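Long-range contacts in EH1AB1 (Metagenome, PDB 6I8F), which hydrolyses esters, probably through the catalytic triad characteristic of the alpha/beta hydrolase fold: residues S54-A59 with L305-S310; V264-Y269 with Y292-G297; R82-L87 with C126-I131; P18-L23 with P296-G301. All blocks are in the same frame, centred on the assembly; numbering follows the deposited sequence.

Interaction 1: S54-A59 with L305-S310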
loop_
_atom_site.group_PDB
_atom_site.type_symbol
_atom_site.label_atom_id
_atom_site.label_comp_id
_atom_site.label_asym_id
_atom_site.label_seq_id
_atom_site.Cartn_x
_atom_site.Cartn_y
_atom_site.Cartn_z
ATOM N N SER A 54 2.408 27.679 3.099
ATOM C CA SER A 54 1.889 26.356 2.793
ATOM C C SER A 54 1.335 26.324 1.365
ATOM O O SER A 54 1.680 25.437 0.614
ATOM C CB SER A 54 0.871 25.904 3.789
ATOM O OG SER A 54 1.469 25.804 5.066
ATOM N N GLU A 55 0.522 27.319 0.992
ATOM C CA GLU A 55 0.032 27.420 -0.383
ATOM C C GLU A 55 1.191 27.372 -1.386
ATOM O O GLU A 55 1.103 26.692 -2.419
ATOM C CB GLU A 55 -0.711 28.728 -0.617
ATOM C CG GLU A 55 -2.108 28.727 -0.068
ATOM C CD GLU A 55 -2.976 29.833 -0.637
ATOM O OE1 GLU A 55 -3.014 29.992 -1.896
ATOM O OE2 GLU A 55 -3.615 30.523 0.176
ATOM N N ASP A 56 2.253 28.133 -1.095
ATOM C CA ASP A 56 3.369 28.328 -2.017
ATOM C C ASP A 56 4.363 27.162 -1.921
ATOM O O ASP A 56 5.338 27.143 -2.667
ATOM C CB ASP A 56 4.056 29.677 -1.771
ATOM C CG ASP A 56 4.913 30.172 -2.933
ATOM O OD1 ASP A 56 4.559 29.885 -4.117
ATOM O OD2 ASP A 56 5.951 30.817 -2.652
ATOM N N GLY A 57 4.130 26.227 -0.983
ATOM C CA GLY A 57 4.961 25.041 -0.782
ATOM C C GLY A 57 4.401 23.790 -1.464
ATOM O O GLY A 57 5.064 22.768 -1.507
ATOM N N GLU A 58 3.157 23.854 -1.947
ATOM C CA GLU A 58 2.595 22.805 -2.776
ATOM C C GLU A 58 3.161 22.928 -4.192
ATOM O O GLU A 58 3.475 24.027 -4.644
ATOM C CB GLU A 58 1.087 22.935 -2.940
ATOM C CG GLU A 58 0.273 22.725 -1.682
ATOM C CD GLU A 58 -1.165 22.383 -2.012
ATOM O OE1 GLU A 58 -1.873 23.280 -2.542
ATOM O OE2 GLU A 58 -1.553 21.189 -1.824
ATOM N N ALA A 59 3.233 21.793 -4.890
ATOM C CA ALA A 59 3.442 21.764 -6.336
ATOM C C ALA A 59 2.377 22.634 -7.029
ATOM O O ALA A 59 1.308 22.891 -6.469
ATOM C CB ALA A 59 3.378 20.329 -6.817
ATOM N N LEU A 305 4.091 19.343 0.867
ATOM C CA LEU A 305 5.238 20.227 0.556
ATOM C C LEU A 305 5.867 19.825 -0.777
ATOM O O LEU A 305 7.096 19.768 -0.913
ATOM C CB LEU A 305 6.269 20.163 1.684
ATOM C CG LEU A 305 5.859 20.875 2.966
ATOM C CD1 LEU A 305 6.728 20.422 4.133
ATOM C CD2 LEU A 305 5.933 22.384 2.790
ATOM N N THR A 306 5.016 19.630 -1.788
ATOM C CA THR A 306 5.405 18.928 -2.991
ATOM C C THR A 306 6.121 19.854 -3.984
ATOM O O THR A 306 6.560 19.391 -5.022
ATOM C CB THR A 306 4.186 18.210 -3.570
ATOM O OG1 THR A 306 3.093 19.125 -3.634
ATOM C CG2 THR A 306 3.807 17.011 -2.726
ATOM N N ARG A 307 6.267 21.144 -3.660
ATOM C CA ARG A 307 7.156 22.035 -4.419
ATOM C C ARG A 307 8.616 21.636 -4.184
ATOM O O ARG A 307 9.430 21.659 -5.109
ATOM C CB ARG A 307 6.970 23.490 -3.993
ATOM C CG ARG A 307 7.965 24.442 -4.636
ATOM C CD ARG A 307 7.651 25.865 -4.249
ATOM N NE ARG A 307 8.721 26.743 -4.677
ATOM C CZ ARG A 307 8.743 28.052 -4.485
ATOM N NH1 ARG A 307 7.744 28.646 -3.847
ATOM N NH2 ARG A 307 9.776 28.750 -4.943
ATOM N N PHE A 308 8.919 21.254 -2.938
ATOM C CA PHE A 308 10.269 21.006 -2.470
ATOM C C PHE A 308 10.597 19.515 -2.406
ATOM O O PHE A 308 11.758 19.165 -2.581
ATOM C CB PHE A 308 10.463 21.618 -1.086
ATOM C CG PHE A 308 10.261 23.106 -1.071
ATOM C CD1 PHE A 308 11.213 23.947 -1.631
ATOM C CD2 PHE A 308 9.101 23.660 -0.558
ATOM C CE1 PHE A 308 11.031 25.322 -1.624
ATOM C CE2 PHE A 308 8.911 25.031 -0.579
ATOM C CZ PHE A 308 9.877 25.858 -1.105
ATOM N N LEU A 309 9.601 18.667 -2.100
ATOM C CA LEU A 309 9.834 17.241 -1.842
ATOM C C LEU A 309 9.052 16.395 -2.859
ATOM O O LEU A 309 7.832 16.214 -2.758
ATOM C CB LEU A 309 9.443 16.902 -0.397
ATOM C CG LEU A 309 10.133 17.721 0.698
ATOM C CD1 LEU A 309 9.647 17.317 2.080
ATOM C CD2 LEU A 309 11.648 17.594 0.613
ATOM N N SER A 310 9.793 15.855 -3.832
ATOM C CA SER A 310 9.285 14.911 -4.817
ATOM C C SER A 310 8.646 13.686 -4.160
ATOM O O SER A 310 7.747 13.088 -4.745
ATOM C CB SER A 310 10.396 14.461 -5.718
ATOM O OG SER A 310 10.714 15.512 -6.599
#
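Arg307 turns an edge of its guanidinium to Asp56, whose carbonyl O lies in the plane of that group, 3.1 Å from Arg307 NH1 along a nearly straight N-H (174°). Asp56 OD2 also comes to the edge, 3.1 Å from Arg307 NH1; this salt bridge contains a weak hydrogen bond, the carboxylate being turned 67° against the guanidinium. On one face of the Phe308 ring sits Arg307 CG, 4.1 Å above the plane and over the centre, while Gly57 CA approaches obliquely, 4.0 Å from Phe308 CE2. Arg307 sets CG anti to its backbone N, and the chain runs extended from CG to NE, with CD close to Asp56 O.

Two further bonds involve the backbone. Gly57 O, in the type I turn from Glu55 to Glu58, accepts Arg307 N at 3.0 Å, with the donor above the carbonyl plane. The side-chain Thr306 OG1 takes the N-H of Ala59 at 3.0 Å, almost straight (173°). An alanine in place of Thr306 would probably leave Ala59 N without this acceptor and weaken the hold on the chain leaving the turn.

The contact ties the end of helix 43-55 to the loop entering helix 310-327. Thr306 and Ala59 rest on Leu313 of that last helix, Phe308 packs on Leu23 and Leu26 of helix 18-32, and the Glu58 carboxylate bonds to Ser115 N and Thr116 OG1.

Interaction 2: V264-Y269 with Y292-G297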
loop_
_atom_site.group_PDB
_atom_site.type_symbol
_atom_site.label_atom_id
_atom_site.label_comp_id
_atom_site.label_asym_id
_atom_site.label_seq_id
_atom_site.Cartn_x
_atom_site.Cartn_y
_atom_site.Cartn_z
ATOM N N VAL A 264 -2.490 3.738 5.691
ATOM C CA VAL A 264 -1.798 4.481 6.755
ATOM C C VAL A 264 -0.355 4.728 6.296
ATOM O O VAL A 264 0.379 3.785 5.984
ATOM C CB VAL A 264 -1.846 3.728 8.101
ATOM C CG1 VAL A 264 -1.215 4.548 9.211
ATOM C CG2 VAL A 264 -3.260 3.315 8.489
ATOM N N LEU A 265 0.027 6.003 6.219
ATOM C CA LEU A 265 1.331 6.394 5.757
ATOM C C LEU A 265 2.076 7.078 6.908
ATOM O O LEU A 265 1.495 7.935 7.588
ATOM C CB LEU A 265 1.179 7.329 4.553
ATOM C CG LEU A 265 2.486 7.807 3.916
ATOM C CD1 LEU A 265 2.304 8.048 2.428
ATOM C CD2 LEU A 265 2.996 9.074 4.585
ATOM N N THR A 266 3.341 6.684 7.115
ATOM C CA THR A 266 4.234 7.399 8.015
ATOM C C THR A 266 5.449 7.939 7.253
ATOM O O THR A 266 5.902 7.379 6.246
ATOM C CB THR A 266 4.676 6.539 9.206
ATOM O OG1 THR A 266 5.328 5.374 8.700
ATOM C CG2 THR A 266 3.523 6.163 10.114
ATOM N N ALA A 267 5.961 9.060 7.759
ATOM C CA ALA A 267 7.233 9.631 7.343
ATOM C C ALA A 267 8.316 9.145 8.315
ATOM O O ALA A 267 8.075 9.070 9.513
ATOM C CB ALA A 267 7.134 11.140 7.309
ATOM N N GLY A 268 9.498 8.816 7.776
ATOM C CA GLY A 268 10.611 8.226 8.534
ATOM C C GLY A 268 11.153 9.138 9.629
ATOM O O GLY A 268 11.435 8.676 10.725
ATOM N N TYR A 269 11.327 10.425 9.316
ATOM C CA TYR A 269 11.911 11.403 10.234
ATOM C C TYR A 269 10.785 12.269 10.800
ATOM O O TYR A 269 10.675 13.447 10.476
ATOM C CB TYR A 269 12.972 12.246 9.515
ATOM C CG TYR A 269 13.891 13.016 10.428
ATOM C CD1 TYR A 269 13.841 14.400 10.514
ATOM C CD2 TYR A 269 14.845 12.361 11.189
ATOM C CE1 TYR A 269 14.696 15.107 11.348
ATOM C CE2 TYR A 269 15.708 13.052 12.028
ATOM C CZ TYR A 269 15.633 14.430 12.109
ATOM O OH TYR A 269 16.479 15.104 12.938
ATOM N N TYR A 292 -0.186 -0.352 4.967
ATOM C CA TYR A 292 0.724 0.501 5.713
ATOM C C TYR A 292 1.964 0.780 4.860
ATOM O O TYR A 292 2.507 -0.132 4.249
ATOM C CB TYR A 292 1.162 -0.142 7.034
ATOM C CG TYR A 292 2.286 0.625 7.680
ATOM C CD1 TYR A 292 2.039 1.821 8.337
ATOM C CD2 TYR A 292 3.602 0.220 7.544
ATOM C CE1 TYR A 292 3.067 2.565 8.895
ATOM C CE2 TYR A 292 4.644 0.958 8.084
ATOM C CZ TYR A 292 4.378 2.139 8.757
ATOM O OH TYR A 292 5.400 2.867 9.299
ATOM N N VAL A 293 2.412 2.035 4.841
ATOM C CA VAL A 293 3.651 2.378 4.142
ATOM C C VAL A 293 4.428 3.406 4.962
ATOM O O VAL A 293 3.840 4.337 5.512
ATOM C CB VAL A 293 3.404 2.889 2.709
ATOM C CG1 VAL A 293 2.479 4.093 2.668
ATOM C CG2 VAL A 293 4.722 3.201 2.011
ATOM N N ASN A 294 5.755 3.214 4.996
ATOM C CA ASN A 294 6.685 4.137 5.585
ATOM C C ASN A 294 7.553 4.720 4.471
ATOM O O ASN A 294 8.094 3.969 3.650
ATOM C CB ASN A 294 7.548 3.494 6.676
ATOM C CG ASN A 294 8.482 4.495 7.326
ATOM O OD1 ASN A 294 9.699 4.367 7.231
ATOM N ND2 ASN A 294 7.931 5.521 7.942
ATOM N N TYR A 295 7.654 6.057 4.452
ATOM C CA TYR A 295 8.516 6.795 3.521
ATOM C C TYR A 295 9.778 7.210 4.282
ATOM O O TYR A 295 9.773 8.223 4.972
ATOM C CB TYR A 295 7.787 7.999 2.905
ATOM C CG TYR A 295 6.969 7.660 1.683
ATOM C CD1 TYR A 295 5.862 6.831 1.773
ATOM C CD2 TYR A 295 7.314 8.129 0.423
ATOM C CE1 TYR A 295 5.122 6.477 0.652
ATOM C CE2 TYR A 295 6.579 7.793 -0.708
ATOM C CZ TYR A 295 5.478 6.959 -0.590
ATOM O OH TYR A 295 4.754 6.591 -1.683
ATOM N N PRO A 296 10.887 6.436 4.208
ATOM C CA PRO A 296 12.095 6.778 4.959
ATOM C C PRO A 296 12.728 8.067 4.415
ATOM O O PRO A 296 12.550 8.415 3.243
ATOM C CB PRO A 296 13.025 5.572 4.766
ATOM C CG PRO A 296 12.530 4.913 3.483
ATOM C CD PRO A 296 11.046 5.211 3.408
ATOM N N GLY A 297 13.454 8.769 5.280
ATOM C CA GLY A 297 14.310 9.881 4.854
ATOM C C GLY A 297 13.539 11.146 4.493
ATOM O O GLY A 297 14.117 12.045 3.904
#
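Thr266 holds OG1 between its backbone N and carbonyl carbon (chi1 58°), whereas Tyr292 and Asn294 both set CG anti to the backbone N (chi1 170° and -178°), and the three side chains converge on one face of the sheet. The strands are parallel neighbours in a beta-alpha-beta unit of the alpha/beta hydrolase fold, joined through helix 273-285. Thr266 OG1 is gripped twice: Asn294 ND2 donates to it at 2.7 Å, slightly tilted from the amide plane, and Tyr292 OH shares a hydrogen bond with it at 2.6 Å. Both partners cross the threonine side chain at about a right angle, and Thr266 CG2 rests near Tyr292 CE1, 3.8 Å away. The hydroxyl of Thr266 is thus fixed in a buried place.

Between the backbones, Val293 N bonds to Val264 O, Thr266 N to Val293 O and Tyr295 N to Thr266 O. On the face of Leu265, Val293 and Tyr295 the contacts are apolar: Leu265 lies beside Val293 and points the same way, with Leu265 CG 3.9 Å from Val293 CG1. Leu265 CD1 reaches the Tyr295 ring, 3.7 Å from Tyr295 CE1, and Tyr295 OH bonds to Glu318 of helix 310-327. Strand 290-296 is the last of its chain's sheet, yet Tyr292, Val293 and Asn294 pair antiparallel with a strand of the second subunit, which continues the sheet across the dimer.

Where the strands end, there is probably no room for a side chain at Gly268, its CA lying 4.1 Å from Pro296 CA, and Gly268 N donates to Tyr295 O at 2.9 Å from above the carbonyl plane.

Interaction 3: R82-L87 with C126-I131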
loop_
_atom_site.group_PDB
_atom_site.type_symbol
_atom_site.label_atom_id
_atom_site.label_comp_id
_atom_site.label_asym_id
_atom_site.label_seq_id
_atom_site.Cartn_x
_atom_site.Cartn_y
_atom_site.Cartn_z
ATOM N N ARG A 82 -14.809 22.274 -1.056
ATOM C CA ARG A 82 -14.435 22.390 -2.446
ATOM C C ARG A 82 -14.385 20.981 -3.046
ATOM O O ARG A 82 -13.736 20.097 -2.503
ATOM C CB ARG A 82 -13.120 23.155 -2.564
ATOM C CG ARG A 82 -12.584 23.213 -3.987
ATOM C CD ARG A 82 -11.393 24.125 -4.086
ATOM N NE ARG A 82 -11.714 25.494 -3.724
ATOM C CZ ARG A 82 -10.806 26.405 -3.393
ATOM N NH1 ARG A 82 -9.519 26.136 -3.531
ATOM N NH2 ARG A 82 -11.185 27.570 -2.898
ATOM N N ARG A 83 -15.138 20.777 -4.125
ATOM C CA ARG A 83 -15.212 19.496 -4.811
ATOM C C ARG A 83 -14.297 19.542 -6.031
ATOM O O ARG A 83 -14.277 20.541 -6.767
ATOM C CB ARG A 83 -16.631 19.156 -5.278
ATOM C CG ARG A 83 -17.697 19.366 -4.216
ATOM C CD ARG A 83 -18.959 18.593 -4.531
ATOM N NE ARG A 83 -19.702 19.189 -5.623
ATOM C CZ ARG A 83 -20.416 18.516 -6.517
ATOM N NH1 ARG A 83 -20.202 17.224 -6.721
ATOM N NH2 ARG A 83 -21.339 19.150 -7.215
ATOM N N TYR A 84 -13.544 18.455 -6.213
ATOM C CA TYR A 84 -12.664 18.289 -7.337
ATOM C C TYR A 84 -13.097 17.052 -8.134
ATOM O O TYR A 84 -13.136 15.942 -7.593
ATOM C CB TYR A 84 -11.227 18.104 -6.860
ATOM C CG TYR A 84 -10.692 19.164 -5.936
ATOM C CD1 TYR A 84 -10.895 19.102 -4.561
ATOM C CD2 TYR A 84 -9.910 20.196 -6.427
ATOM C CE1 TYR A 84 -10.354 20.051 -3.706
ATOM C CE2 TYR A 84 -9.368 21.154 -5.585
ATOM C CZ TYR A 84 -9.578 21.077 -4.219
ATOM O OH TYR A 84 -9.025 22.022 -3.398
ATOM N N ARG A 85 -13.440 17.264 -9.406
ATOM C CA ARG A 85 -13.815 16.186 -10.304
ATOM C C ARG A 85 -12.569 15.775 -11.076
ATOM O O ARG A 85 -11.922 16.626 -11.688
ATOM C CB ARG A 85 -14.951 16.648 -11.218
ATOM C CG ARG A 85 -15.451 15.578 -12.176
ATOM C CD ARG A 85 -16.808 15.918 -12.760
ATOM N NE ARG A 85 -17.317 14.759 -13.450
ATOM C CZ ARG A 85 -18.103 13.819 -12.928
ATOM N NH1 ARG A 85 -18.755 14.014 -11.792
ATOM N NH2 ARG A 85 -18.239 12.682 -13.586
ATOM N N PRO A 86 -12.190 14.477 -11.066
ATOM C CA PRO A 86 -10.984 14.021 -11.758
ATOM C C PRO A 86 -11.071 14.211 -13.284
ATOM O O PRO A 86 -12.134 14.021 -13.869
ATOM C CB PRO A 86 -10.881 12.524 -11.422
ATOM C CG PRO A 86 -12.263 12.121 -10.940
ATOM C CD PRO A 86 -12.934 13.375 -10.431
ATOM N N LEU A 87 -9.953 14.592 -13.905
ATOM C CA LEU A 87 -9.833 14.585 -15.360
ATOM C C LEU A 87 -10.273 13.233 -15.915
ATOM O O LEU A 87 -9.852 12.193 -15.412
ATOM C CB LEU A 87 -8.379 14.814 -15.757
ATOM C CG LEU A 87 -7.911 16.256 -15.809
ATOM C CD1 LEU A 87 -6.481 16.300 -16.335
ATOM C CD2 LEU A 87 -8.835 17.106 -16.670
ATOM N N CYS A 126 -11.136 9.401 -8.301
ATOM C CA CYS A 126 -12.174 9.632 -7.311
ATOM C C CYS A 126 -12.410 11.138 -7.174
ATOM O O CYS A 126 -11.471 11.911 -7.261
ATOM C CB CYS A 126 -11.781 9.075 -5.948
ATOM S SG CYS A 126 -11.637 7.271 -5.905
ATOM N N GLN A 127 -13.672 11.534 -6.977
ATOM C CA GLN A 127 -13.988 12.882 -6.516
ATOM C C GLN A 127 -13.275 13.114 -5.176
ATOM O O GLN A 127 -13.237 12.207 -4.361
ATOM C CB GLN A 127 -15.499 13.045 -6.345
ATOM C CG GLN A 127 -15.880 14.407 -5.783
ATOM C CD GLN A 127 -17.358 14.707 -5.851
ATOM O OE1 GLN A 127 -17.747 15.811 -6.220
ATOM N NE2 GLN A 127 -18.185 13.753 -5.452
ATOM N N VAL A 128 -12.708 14.309 -4.971
ATOM C CA VAL A 128 -12.245 14.754 -3.640
ATOM C C VAL A 128 -13.096 15.956 -3.199
ATOM O O VAL A 128 -13.420 16.863 -3.991
ATOM C CB VAL A 128 -10.739 15.081 -3.621
ATOM C CG1 VAL A 128 -10.268 15.555 -2.250
ATOM C CG2 VAL A 128 -9.908 13.886 -4.074
ATOM N N ILE A 129 -13.491 15.938 -1.923
ATOM C CA ILE A 129 -14.199 17.052 -1.305
ATOM C C ILE A 129 -13.415 17.473 -0.070
ATOM O O ILE A 129 -13.446 16.767 0.930
ATOM C CB ILE A 129 -15.651 16.694 -0.952
ATOM C CG1 ILE A 129 -16.415 16.190 -2.176
ATOM C CG2 ILE A 129 -16.341 17.897 -0.319
ATOM C CD1 ILE A 129 -17.815 15.693 -1.869
ATOM N N SER A 130 -12.737 18.625 -0.182
ATOM C CA SER A 130 -11.913 19.197 0.880
ATOM C C SER A 130 -12.782 20.066 1.807
ATOM O O SER A 130 -13.613 20.849 1.343
ATOM C CB SER A 130 -10.784 19.986 0.275
ATOM O OG SER A 130 -9.930 20.480 1.286
ATOM N N ILE A 131 -12.586 19.920 3.120
ATOM C CA ILE A 131 -13.487 20.493 4.104
ATOM C C ILE A 131 -12.771 21.614 4.857
ATOM O O ILE A 131 -11.639 21.447 5.325
ATOM C CB ILE A 131 -14.023 19.429 5.083
ATOM C CG1 ILE A 131 -14.742 18.276 4.373
ATOM C CG2 ILE A 131 -14.908 20.086 6.138
ATOM C CD1 ILE A 131 -15.926 18.685 3.546
HETATM O O HOH W 1 -8.103 21.542 -0.473
#
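Arg82 and Ser130 form one hydrogen-bonded antiparallel pair and Tyr84 and Val128 another, each joined by two backbone bonds. Between them Arg83 faces Ile129 as a non-hydrogen-bonded pair. The two bonds of the second pair differ in length, Tyr84 N lying 2.7 Å from Val128 O and Val128 N 3.1 Å from Tyr84 O.

One direct hydrogen bond links side chains. Arg83 NH1 donates to Gln127 OE1 at 2.9 Å, arriving in the amide plane on a lone pair of the oxygen, although the oxygen sits 20° out of the guanidinium plane and the two flat groups are turned 56° apart. Gln127 reaches out with CG anti to its backbone N and an extended chain, and the bend of Arg83 at chi3 turns NE from the line of its own chain. The amide is held at its other end too, since Gln127 NE2 donates to Phe162 O and Thr96 OG1.

These strands belong to the antiparallel beginning of the central sheet of the alpha/beta hydrolase fold: strand 127-132 is antiparallel to 78-85 on one side and parallel to 94-100 on the other.

Apolar contacts follow the two faces. Arg83 and Ile129 run side by side, with Arg83 CG 4.0 Å from Ile129 CG1. On the opposite face Tyr84 CD1 lies 4.1 Å from Val128 CB, and Ser130 CB meets the edge of the Tyr84 ring, 4.0 Å from Tyr84 CE1.

A water bridges Tyr84 and Ser130, donating to Tyr84 OH at 3.1 Å and hydrogen-bonded to Ser130 OG at 2.7 Å. Asp114 OD1 bonds to the same phenol and takes part in a salt bridge with Arg82, whose guanidinium also pairs with Glu111.

Interaction 4: P18-L23 with P296-G301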
loop_
_atom_site.group_PDB
_atom_site.type_symbol
_atom_site.label_atom_id
_atom_site.label_comp_id
_atom_site.label_asym_id
_atom_site.label_seq_id
_atom_site.Cartn_x
_atom_site.Cartn_y
_atom_site.Cartn_z
ATOM N N PRO A 18 18.595 13.643 0.145
ATOM C CA PRO A 18 19.098 14.947 -0.287
ATOM C C PRO A 18 18.041 16.064 -0.314
ATOM O O PRO A 18 18.280 17.134 0.254
ATOM C CB PRO A 18 19.631 14.659 -1.698
ATOM C CG PRO A 18 20.069 13.214 -1.635
ATOM C CD PRO A 18 19.074 12.542 -0.706
ATOM N N GLU A 19 16.888 15.819 -0.958
ATOM C CA GLU A 19 15.837 16.864 -1.086
ATOM C C GLU A 19 15.345 17.291 0.305
ATOM O O GLU A 19 15.015 18.452 0.531
ATOM C CB GLU A 19 14.683 16.403 -1.985
ATOM C CG GLU A 19 13.853 15.240 -1.428
ATOM C CD GLU A 19 12.620 14.893 -2.251
ATOM O OE1 GLU A 19 12.573 15.304 -3.435
ATOM O OE2 GLU A 19 11.680 14.255 -1.695
ATOM N N THR A 20 15.300 16.343 1.241
ATOM C CA THR A 20 14.869 16.617 2.599
ATOM C C THR A 20 15.884 17.536 3.296
ATOM O O THR A 20 15.520 18.577 3.835
ATOM C CB THR A 20 14.654 15.323 3.398
ATOM O OG1 THR A 20 13.884 14.403 2.619
ATOM C CG2 THR A 20 13.963 15.585 4.716
ATOM N N ARG A 21 17.148 17.113 3.302
ATOM C CA ARG A 21 18.279 17.909 3.825
ATOM C C ARG A 21 18.249 19.324 3.222
ATOM O O ARG A 21 18.360 20.310 3.945
ATOM C CB ARG A 21 19.609 17.215 3.518
ATOM C CG ARG A 21 20.453 16.927 4.751
ATOM C CD ARG A 21 21.606 15.968 4.497
ATOM N NE ARG A 21 21.202 14.691 3.912
ATOM C CZ ARG A 21 21.691 14.188 2.781
ATOM N NH1 ARG A 21 22.597 14.859 2.089
ATOM N NH2 ARG A 21 21.287 13.008 2.348
ATOM N N ASN A 22 18.089 19.404 1.894
ATOM C CA ASN A 22 18.050 20.683 1.182
ATOM C C ASN A 22 16.934 21.560 1.757
ATOM O O ASN A 22 17.166 22.747 2.011
ATOM C CB ASN A 22 17.907 20.516 -0.331
ATOM C CG ASN A 22 19.183 20.033 -0.988
ATOM O OD1 ASN A 22 20.255 20.076 -0.382
ATOM N ND2 ASN A 22 19.078 19.560 -2.219
ATOM N N LEU A 23 15.746 20.983 1.980
ATOM C CA LEU A 23 14.632 21.771 2.519
ATOM C C LEU A 23 14.950 22.242 3.946
ATOM O O LEU A 23 14.612 23.369 4.321
ATOM C CB LEU A 23 13.325 20.972 2.518
ATOM C CG LEU A 23 12.127 21.748 3.066
ATOM C CD1 LEU A 23 11.862 22.995 2.226
ATOM C CD2 LEU A 23 10.875 20.887 3.138
ATOM N N PRO A 296 10.887 6.436 4.208
ATOM C CA PRO A 296 12.095 6.778 4.959
ATOM C C PRO A 296 12.728 8.067 4.415
ATOM O O PRO A 296 12.550 8.415 3.243
ATOM C CB PRO A 296 13.025 5.572 4.766
ATOM C CG PRO A 296 12.530 4.913 3.483
ATOM C CD PRO A 296 11.046 5.211 3.408
ATOM N N GLY A 297 13.454 8.769 5.280
ATOM C CA GLY A 297 14.310 9.881 4.854
ATOM C C GLY A 297 13.539 11.146 4.493
ATOM O O GLY A 297 14.117 12.045 3.904
ATOM N N THR A 298 12.246 11.228 4.837
ATOM C CA THR A 298 11.475 12.460 4.646
ATOM C C THR A 298 10.810 12.832 5.974
ATOM O O THR A 298 10.886 12.073 6.948
ATOM C CB THR A 298 10.466 12.353 3.493
ATOM O OG1 THR A 298 9.984 13.670 3.199
ATOM C CG2 THR A 298 9.317 11.416 3.798
ATOM N N ILE A 299 10.143 13.990 5.982
ATOM C CA ILE A 299 9.703 14.635 7.198
ATOM C C ILE A 299 8.184 14.781 7.193
ATOM O O ILE A 299 7.554 14.782 6.147
ATOM C CB ILE A 299 10.361 16.024 7.353
ATOM C CG1 ILE A 299 10.097 16.912 6.135
ATOM C CG2 ILE A 299 11.846 15.876 7.649
ATOM C CD1 ILE A 299 10.576 18.339 6.294
ATOM N N HIS A 300 7.643 14.998 8.392
ATOM C CA HIS A 300 6.274 15.378 8.573
ATOM C C HIS A 300 5.967 16.595 7.687
ATOM O O HIS A 300 6.733 17.556 7.660
ATOM C CB HIS A 300 6.006 15.665 10.052
ATOM C CG HIS A 300 4.559 15.687 10.386
ATOM N ND1 HIS A 300 3.832 14.518 10.600
ATOM C CD2 HIS A 300 3.694 16.720 10.509
ATOM C CE1 HIS A 300 2.577 14.845 10.859
ATOM N NE2 HIS A 300 2.469 16.196 10.814
ATOM N N GLY A 301 4.840 16.533 6.970
ATOM C CA GLY A 301 4.393 17.607 6.074
ATOM C C GLY A 301 4.669 17.327 4.607
ATOM O O GLY A 301 4.135 18.024 3.755
HETATM O O HOH W 2 11.586 14.002 1.008
#
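Thr20 and Ile299 slide past each other in opposite directions, methyl beside methyl, with Thr20 CG2 3.6 Å from Ile299 CG2. In Thr20 the hydroxyl stands anti to the carbonyl carbon (chi1 -47°), which sends OG1 to Gly297, and CG2 is anti to the backbone N, on the isoleucine side. Thr20 OG1 donates to Gly297 O at 2.7 Å, lying in the plane of that carbonyl. One turn further along the helix, Leu23 meets the same isoleucine at an oblique angle, its CD2 4.1 Å from Ile299 CD1.

Helix 18-32 is thereby fastened to the segment after strand 290-296, the edge strand of the chain's alpha/beta hydrolase sheet; this segment includes the weakly bonded strand 298-299. It carries His300, which bonds to Ser175 OG and Asp270 OD2 and is probably the histidine of the catalytic triad.

A water closes the polar side of the contact. It donates to Thr20 OG1 at 2.8 Å and to Glu19 OE2 at 2.7 Å, and is also hydrogen-bonded to Thr298 OG1. A valine in place of Thr20 would probably deprive Gly297 O of its hydroxyl donor and leave the water with one partner fewer. Glu19 OE2 has a second donor in Gln311 N, at the start of helix 310-327.

In the fold
From the N terminus, helix 18-32 opens the loop of interaction 4 and the end of helix 43-55 opens that of interaction 1. Interaction 3 closes first, pairing strands 78-85 and 127-132 near one edge of the sheet. Interaction 2 follows in series, joining its last two strands, its centre about 25 Å from that of interaction 3; both nest inside the loop of interaction 1, and interaction 3 also inside that of interaction 4. Interaction 4 then closes on the stretch where interaction 2 ends, the two sharing Pro296 and Gly297. Interaction 1 closes last, so its segments alternate with those of interaction 4. The two touch through Glu19 and Ser310, tying both N-terminal helices to the chain between the sheet and the C-terminal helix.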